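TqaA (Penicillium aethiopicum, PDB 5DLK) is the C-terminal condensation-like domain of a fungal nonribosomal peptide synthetase, which probably cyclises a peptide delivered on phosphopantetheine. Local coordinates at residues A[208-211]-A[212-215]; A[342-345]-A[346-350]; A[135-138]-A[139-142]. All coordinates share one frame; numbering follows the deposited sequence.

Contact 1: A[208-211]-A[212-215]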
loop_
_atom_site.group_PDB
_atom_site.type_symbol
_atom_site.label_atom_id
_atom_site.label_comp_id
_atom_site.label_asym_id
_atom_site.label_seq_id
_atom_site.Cartn_x
_atom_site.Cartn_y
_atom_site.Cartn_z
ATOM N N PHE A 208 -11.256 -6.871 6.262
ATOM C CA PHE A 208 -10.187 -6.142 6.916
ATOM C C PHE A 208 -10.479 -5.955 8.404
ATOM O O PHE A 208 -9.574 -6.020 9.229
ATOM C CB PHE A 208 -9.972 -4.796 6.217
ATOM C CG PHE A 208 -8.801 -4.035 6.740
ATOM C CD1 PHE A 208 -7.517 -4.545 6.604
ATOM C CD2 PHE A 208 -8.987 -2.820 7.383
ATOM C CE1 PHE A 208 -6.432 -3.850 7.101
ATOM C CE2 PHE A 208 -7.908 -2.112 7.878
ATOM C CZ PHE A 208 -6.630 -2.626 7.739
ATOM N N ALA A 209 -11.744 -5.747 8.767
ATOM C CA ALA A 209 -12.079 -5.615 10.181
ATOM C C ALA A 209 -11.618 -6.848 10.972
ATOM O O ALA A 209 -11.143 -6.720 12.101
ATOM C CB ALA A 209 -13.581 -5.386 10.367
ATOM N N HIS A 210 -11.710 -8.033 10.374
ATOM C CA HIS A 210 -11.321 -9.264 11.071
ATOM C C HIS A 210 -9.803 -9.377 11.262
ATOM O O HIS A 210 -9.322 -10.018 12.192
ATOM C CB HIS A 210 -11.849 -10.479 10.316
ATOM C CG HIS A 210 -13.338 -10.495 10.187
ATOM N ND1 HIS A 210 -13.991 -11.038 9.101
ATOM C CD2 HIS A 210 -14.303 -10.007 11.002
ATOM C CE1 HIS A 210 -15.294 -10.892 9.257
ATOM N NE2 HIS A 210 -15.511 -10.270 10.402
ATOM N N TYR A 211 -9.052 -8.758 10.366
ATOM C CA TYR A 211 -7.616 -8.615 10.550
ATOM C C TYR A 211 -7.330 -7.770 11.786
ATOM O O TYR A 211 -6.493 -8.134 12.624
ATOM C CB TYR A 211 -7.006 -7.981 9.300
ATOM C CG TYR A 211 -5.517 -7.722 9.365
ATOM C CD1 TYR A 211 -4.607 -8.732 9.102
ATOM C CD2 TYR A 211 -5.031 -6.451 9.656
ATOM C CE1 TYR A 211 -3.241 -8.489 9.131
ATOM C CE2 TYR A 211 -3.675 -6.204 9.705
ATOM C CZ TYR A 211 -2.786 -7.227 9.440
ATOM O OH TYR A 211 -1.433 -6.984 9.477
ATOM N N LEU A 212 -8.047 -6.658 11.905
ATOM C CA LEU A 212 -7.878 -5.747 13.028
ATOM C C LEU A 212 -8.260 -6.414 14.362
ATOM O O LEU A 212 -7.538 -6.277 15.357
ATOM C CB LEU A 212 -8.685 -4.471 12.810
ATOM C CG LEU A 212 -8.245 -3.622 11.607
ATOM C CD1 LEU A 212 -9.009 -2.313 11.564
ATOM C CD2 LEU A 212 -6.732 -3.385 11.658
ATOM N N TYR A 213 -9.380 -7.136 14.393
ATOM C CA TYR A 213 -9.760 -7.852 15.623
ATOM C C TYR A 213 -8.716 -8.900 16.004
ATOM O O TYR A 213 -8.366 -9.051 17.184
ATOM C CB TYR A 213 -11.139 -8.513 15.471
ATOM C CG TYR A 213 -12.268 -7.504 15.498
ATOM C CD1 TYR A 213 -12.473 -6.695 16.609
ATOM C CD2 TYR A 213 -13.131 -7.360 14.413
ATOM C CE1 TYR A 213 -13.501 -5.755 16.638
ATOM C CE2 TYR A 213 -14.162 -6.429 14.433
ATOM C CZ TYR A 213 -14.344 -5.631 15.546
ATOM O OH TYR A 213 -15.361 -4.703 15.582
ATOM N N HIS A 214 -8.219 -9.622 15.008
ATOM C CA HIS A 214 -7.197 -10.637 15.247
ATOM C C HIS A 214 -5.888 -10.042 15.801
ATOM O O HIS A 214 -5.283 -10.627 16.707
ATOM C CB HIS A 214 -6.929 -11.411 13.964
ATOM C CG HIS A 214 -6.165 -12.677 14.174
ATOM N ND1 HIS A 214 -4.801 -12.697 14.381
ATOM C CD2 HIS A 214 -6.575 -13.966 14.229
ATOM C CE1 HIS A 214 -4.401 -13.946 14.542
ATOM N NE2 HIS A 214 -5.456 -14.736 14.452
ATOM N N ARG A 215 -5.451 -8.895 15.273
ATOM C CA ARG A 215 -4.296 -8.194 15.851
ATOM C C ARG A 215 -4.477 -7.914 17.342
ATOM O O ARG A 215 -3.554 -8.108 18.139
ATOM C CB ARG A 215 -4.031 -6.863 15.148
ATOM C CG ARG A 215 -3.462 -6.966 13.757
ATOM C CD ARG A 215 -2.708 -5.678 13.413
ATOM N NE ARG A 215 -3.513 -4.486 13.674
ATOM C CZ ARG A 215 -3.055 -3.242 13.568
ATOM N NH1 ARG A 215 -1.790 -3.025 13.209
ATOM N NH2 ARG A 215 -3.855 -2.213 13.820
#
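The Y211 ring carries R215 CG over one face, 4.1 Å above the plane and offset toward the rim, and the F208 ring has L212 CG over one of its faces. The tyrosine ring and the R215 guanidinium are turned only 20° apart, and R215 CD comes within 3.9 Å of Y211 CE2. With CG anti to the backbone N (chi1 178°), Y211 lays its ring beside the next turn, where R215 can cross it. L212 is wedged between two rings: its CD2 stands 4.0 Å from both F208 CZ and Y211 CD2. The backbone is held by the i to i+4 hydrogen bonds of an alpha helix, among them R215 N to Y211 O at 2.9 Å. An alanine in place of Y211 would probably leave the aliphatic part of R215 without its ring support and G312 O without its hydroxyl partner. Y211 also reaches the neighbourhood of N311, which binds phosphopantetheine in another structure of this protein. R215 NH1 hydrogen-bonds H365 O and forms a salt bridge with E367, and Y213 OH is hydrogen-bonded to D50. Helix 208-218 rests on strand 47-53, with L52 touching A209, L212 and Y213, while Q111 of strand 108-115 meets F208 and L212.

Contact 2: A[342-345]-A[346-350]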
loop_
_atom_site.group_PDB
_atom_site.type_symbol
_atom_site.label_atom_id
_atom_site.label_comp_id
_atom_site.label_asym_id
_atom_site.label_seq_id
_atom_site.Cartn_x
_atom_site.Cartn_y
_atom_site.Cartn_z
ATOM N N THR A 342 36.758 -7.281 10.977
ATOM C CA THR A 342 36.005 -8.489 10.637
ATOM C C THR A 342 35.969 -8.729 9.115
ATOM O O THR A 342 35.782 -9.866 8.635
ATOM C CB THR A 342 34.582 -8.391 11.233
ATOM O OG1 THR A 342 34.689 -8.274 12.658
ATOM C CG2 THR A 342 33.723 -9.610 10.896
ATOM N N ASP A 343 36.174 -7.659 8.352
ATOM C CA ASP A 343 36.315 -7.734 6.895
ATOM C C ASP A 343 35.106 -8.399 6.233
ATOM O O ASP A 343 35.242 -9.347 5.465
ATOM C CB ASP A 343 37.590 -8.489 6.522
ATOM C CG ASP A 343 38.401 -7.780 5.463
ATOM O OD1 ASP A 343 37.871 -6.842 4.825
ATOM O OD2 ASP A 343 39.563 -8.187 5.260
ATOM N N TRP A 344 33.911 -7.915 6.552
ATOM C CA TRP A 344 32.720 -8.418 5.881
ATOM C C TRP A 344 32.785 -8.316 4.355
ATOM O O TRP A 344 33.322 -7.349 3.797
ATOM C CB TRP A 344 31.482 -7.654 6.331
ATOM C CG TRP A 344 30.669 -8.333 7.376
ATOM C CD1 TRP A 344 31.018 -9.400 8.160
ATOM C CD2 TRP A 344 29.350 -7.962 7.755
ATOM N NE1 TRP A 344 29.979 -9.707 9.024
ATOM C CE2 TRP A 344 28.943 -8.838 8.783
ATOM C CE3 TRP A 344 28.467 -6.960 7.322
ATOM C CZ2 TRP A 344 27.698 -8.733 9.391
ATOM C CZ3 TRP A 344 27.218 -6.859 7.932
ATOM C CH2 TRP A 344 26.847 -7.744 8.949
ATOM N N THR A 345 32.227 -9.327 3.707
ATOM C CA THR A 345 31.977 -9.283 2.274
ATOM C C THR A 345 30.553 -8.841 2.011
ATOM O O THR A 345 29.727 -8.771 2.914
ATOM C CB THR A 345 32.177 -10.653 1.626
ATOM O OG1 THR A 345 31.189 -11.556 2.129
ATOM C CG2 THR A 345 33.576 -11.207 1.952
ATOM N N VAL A 346 30.266 -8.545 0.753
ATOM C CA VAL A 346 28.901 -8.299 0.332
ATOM C C VAL A 346 27.958 -9.420 0.765
ATOM O O VAL A 346 26.865 -9.156 1.263
ATOM C CB VAL A 346 28.853 -8.118 -1.191
ATOM C CG1 VAL A 346 27.412 -8.179 -1.697
ATOM C CG2 VAL A 346 29.544 -6.801 -1.570
ATOM N N MET A 347 28.379 -10.675 0.624
ATOM C CA MET A 347 27.510 -11.776 1.032
ATOM C C MET A 347 27.131 -11.716 2.522
ATOM O O MET A 347 25.998 -12.020 2.887
ATOM C CB MET A 347 28.174 -13.127 0.744
ATOM C CG MET A 347 27.160 -14.255 0.696
ATOM S SD MET A 347 26.167 -14.087 -0.827
ATOM C CE MET A 347 27.361 -14.732 -2.005
ATOM N N ASP A 348 28.098 -11.352 3.359
ATOM C CA ASP A 348 27.875 -11.243 4.807
ATOM C C ASP A 348 26.821 -10.178 5.077
ATOM O O ASP A 348 25.947 -10.356 5.929
ATOM C CB ASP A 348 29.170 -10.897 5.548
ATOM C CG ASP A 348 30.234 -11.997 5.431
ATOM O OD1 ASP A 348 29.862 -13.174 5.551
ATOM O OD2 ASP A 348 31.422 -11.678 5.222
ATOM N N LEU A 349 26.916 -9.060 4.358
ATOM C CA LEU A 349 25.931 -7.989 4.514
ATOM C C LEU A 349 24.564 -8.457 4.033
ATOM O O LEU A 349 23.542 -8.175 4.670
ATOM C CB LEU A 349 26.381 -6.722 3.754
ATOM C CG LEU A 349 25.302 -5.646 3.634
ATOM C CD1 LEU A 349 24.888 -5.170 5.022
ATOM C CD2 LEU A 349 25.794 -4.469 2.768
ATOM N N LEU A 350 24.524 -9.172 2.907
ATOM C CA LEU A 350 23.235 -9.633 2.383
ATOM C C LEU A 350 22.555 -10.590 3.386
ATOM O O LEU A 350 21.369 -10.465 3.653
ATOM C CB LEU A 350 23.412 -10.325 1.037
ATOM C CG LEU A 350 23.871 -9.356 -0.065
ATOM C CD1 LEU A 350 24.236 -10.132 -1.339
ATOM C CD2 LEU A 350 22.756 -8.368 -0.350
#
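D348 OD2 accepts the backbone N-H of T345 at 2.9 Å, in a bond that is almost straight (178°) and reaches the oxygen on its anti side, tilted from the carboxylate plane. T345 OG1 also lies 3.1 Å from D348 OD2. In return, D348 N gives a weak bond to T345 OG1 at 3.3 Å. Each residue therefore caps the other's backbone N-H: this is a capping box, with T345 as the N-cap of helix 346-358. The T345 side chain suits the role because its OG1 sits between the backbone N and the carbonyl carbon (chi1 65°), turned toward the first helical turn. L349 N donates a hydrogen bond to T345 O and starts the regular helical pattern. W344, just before the cap, lays its indole against this turn: D348 CB makes a CH-pi contact over the five-membered ring, 3.5 Å from its centroid, while L349 CD1 reaches W344 CZ3 at 4.1 Å. H352, farther along the helix, also meets the indole. V346 and L349 pack on F463 of helix 446-465, and D343 forms a salt bridge with R470.

Contact 3: A[135-138]-A[139-142]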
loop_
_atom_site.group_PDB
_atom_site.type_symbol
_atom_site.label_atom_id
_atom_site.label_comp_id
_atom_site.label_asym_id
_atom_site.label_seq_id
_atom_site.Cartn_x
_atom_site.Cartn_y
_atom_site.Cartn_z
ATOM N N VAL A 135 -13.140 10.836 -21.763
ATOM C CA VAL A 135 -14.184 11.298 -20.854
ATOM C C VAL A 135 -13.794 10.974 -19.402
ATOM O O VAL A 135 -13.932 11.811 -18.512
ATOM C CB VAL A 135 -15.541 10.647 -21.182
ATOM C CG1 VAL A 135 -16.570 10.922 -20.075
ATOM C CG2 VAL A 135 -16.036 11.148 -22.544
ATOM N N CYS A 136 -13.338 9.751 -19.181
ATOM C CA CYS A 136 -12.896 9.326 -17.847
ATOM C C CYS A 136 -11.780 10.236 -17.333
ATOM O O CYS A 136 -11.788 10.658 -16.170
ATOM C CB CYS A 136 -12.410 7.880 -17.867
ATOM S SG CYS A 136 -13.675 6.620 -18.131
ATOM N N LYS A 137 -10.822 10.536 -18.203
ATOM C CA LYS A 137 -9.704 11.392 -17.816
ATOM C C LYS A 137 -10.189 12.799 -17.501
ATOM O O LYS A 137 -9.735 13.408 -16.550
ATOM C CB LYS A 137 -8.632 11.423 -18.915
ATOM C CG LYS A 137 -7.318 12.093 -18.515
ATOM C CD LYS A 137 -6.706 11.426 -17.262
ATOM C CE LYS A 137 -5.171 11.461 -17.287
ATOM N NZ LYS A 137 -4.629 12.841 -17.454
ATOM N N ALA A 138 -11.143 13.320 -18.276
ATOM C CA ALA A 138 -11.672 14.650 -17.986
ATOM C C ALA A 138 -12.380 14.724 -16.628
ATOM O O ALA A 138 -12.278 15.733 -15.938
ATOM C CB ALA A 138 -12.647 15.108 -19.109
ATOM N N LEU A 139 -13.127 13.682 -16.266
ATOM C CA LEU A 139 -13.839 13.675 -14.997
ATOM C C LEU A 139 -12.829 13.531 -13.846
ATOM O O LEU A 139 -12.971 14.159 -12.795
ATOM C CB LEU A 139 -14.867 12.533 -14.949
ATOM C CG LEU A 139 -16.071 12.713 -15.887
ATOM C CD1 LEU A 139 -16.870 11.423 -15.858
ATOM C CD2 LEU A 139 -16.900 13.898 -15.423
ATOM N N TRP A 140 -11.811 12.710 -14.077
ATOM C CA TRP A 140 -10.728 12.498 -13.093
ATOM C C TRP A 140 -10.006 13.805 -12.757
ATOM O O TRP A 140 -9.986 14.237 -11.603
ATOM C CB TRP A 140 -9.740 11.477 -13.646
ATOM C CG TRP A 140 -8.540 11.174 -12.762
ATOM C CD1 TRP A 140 -7.247 11.569 -12.974
ATOM C CD2 TRP A 140 -8.527 10.386 -11.556
ATOM N NE1 TRP A 140 -6.428 11.067 -11.979
ATOM C CE2 TRP A 140 -7.189 10.350 -11.093
ATOM C CE3 TRP A 140 -9.510 9.700 -10.833
ATOM C CZ2 TRP A 140 -6.812 9.654 -9.932
ATOM C CZ3 TRP A 140 -9.136 9.016 -9.672
ATOM C CH2 TRP A 140 -7.796 8.996 -9.240
ATOM N N ASP A 141 -9.432 14.442 -13.772
ATOM C CA ASP A 141 -8.722 15.709 -13.598
ATOM C C ASP A 141 -9.600 16.900 -13.266
ATOM O O ASP A 141 -9.144 17.861 -12.656
ATOM C CB ASP A 141 -7.915 16.036 -14.855
ATOM C CG ASP A 141 -6.708 15.135 -15.016
ATOM O OD1 ASP A 141 -6.178 14.655 -13.987
ATOM O OD2 ASP A 141 -6.282 14.913 -16.164
ATOM N N GLY A 142 -10.861 16.858 -13.686
ATOM C CA GLY A 142 -11.714 18.013 -13.531
ATOM C C GLY A 142 -12.438 18.045 -12.205
ATOM O O GLY A 142 -12.821 19.115 -11.738
HETATM O O HOH W 1 -3.832 13.413 -14.136
#
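K137 folds its aliphatic chain back alongside the carboxylate of D141, one turn farther along helix 132-144, the helix of a beta-alpha-beta unit between the parallel strands 122-125 and 158-163. Its CG, CD and CE all lie close to D141 OD2, and the chain ends in a salt bridge, K137 NZ to D141 OD2 at 2.9 Å. The ammonium approaches the syn lone pair of that oxygen. The lysine gets there by starting with CG anti to the backbone N (chi1 -170°) and then bending at its later torsions, while D141 holds CG anti to its own carbonyl carbon, which swings the carboxylate back toward the preceding turn. The carboxylate is held at both oxygens, since D141 OD1 also accepts a hydrogen bond from the indole N-H of W145. These partners probably favour the charged form of the aspartate and limit its rotation.

On the same side of the helix, K137 CD lies obliquely 4.3 Å from W140 CD1. The indole of W140 is buried toward the sheet, where it meets the rings of F67 and F413, and C136 likewise points to the sheet, touching V162, V171 and T173. V135 and L139 meet more loosely, CG1 of the valine being 4.3 Å from CD1 of the leucine. The backbone bonds are regular as far as D141 N to K137 O, at 3.0 Å and 174°. The next bond, G142 N to A138 O, is more bent at 131°, and the helix widens into a pi-type turn over residues 140-142. A water bridges the charged pair: it donates to D141 OD1 at 2.7 Å and accepts a weak, long bond from K137 NZ at 3.5 Å.

Overall arrangement
From the N terminus the chain meets contact 3 first, then contact 1, then contact 2. The three follow in series, none nesting within or crossing another, and each joins adjoining segments, closing no more than a helical turn or a helix start. Contact 3 belongs to the helix packed on the five-stranded mixed sheet; contact 1 lies on helix 208-218, beside the three-stranded sheet; contact 2 opens helix 346-358, which packs with helices 283-299 and 446-465. Contacts 2 and 3 lie on opposite sides of the chain's centre, their own centres about 52 Å apart. Contact 1 is nearest that centre, with the side chain of Y211 about 7 Å from that of N311, which binds phosphopantetheine in another structure of this protein.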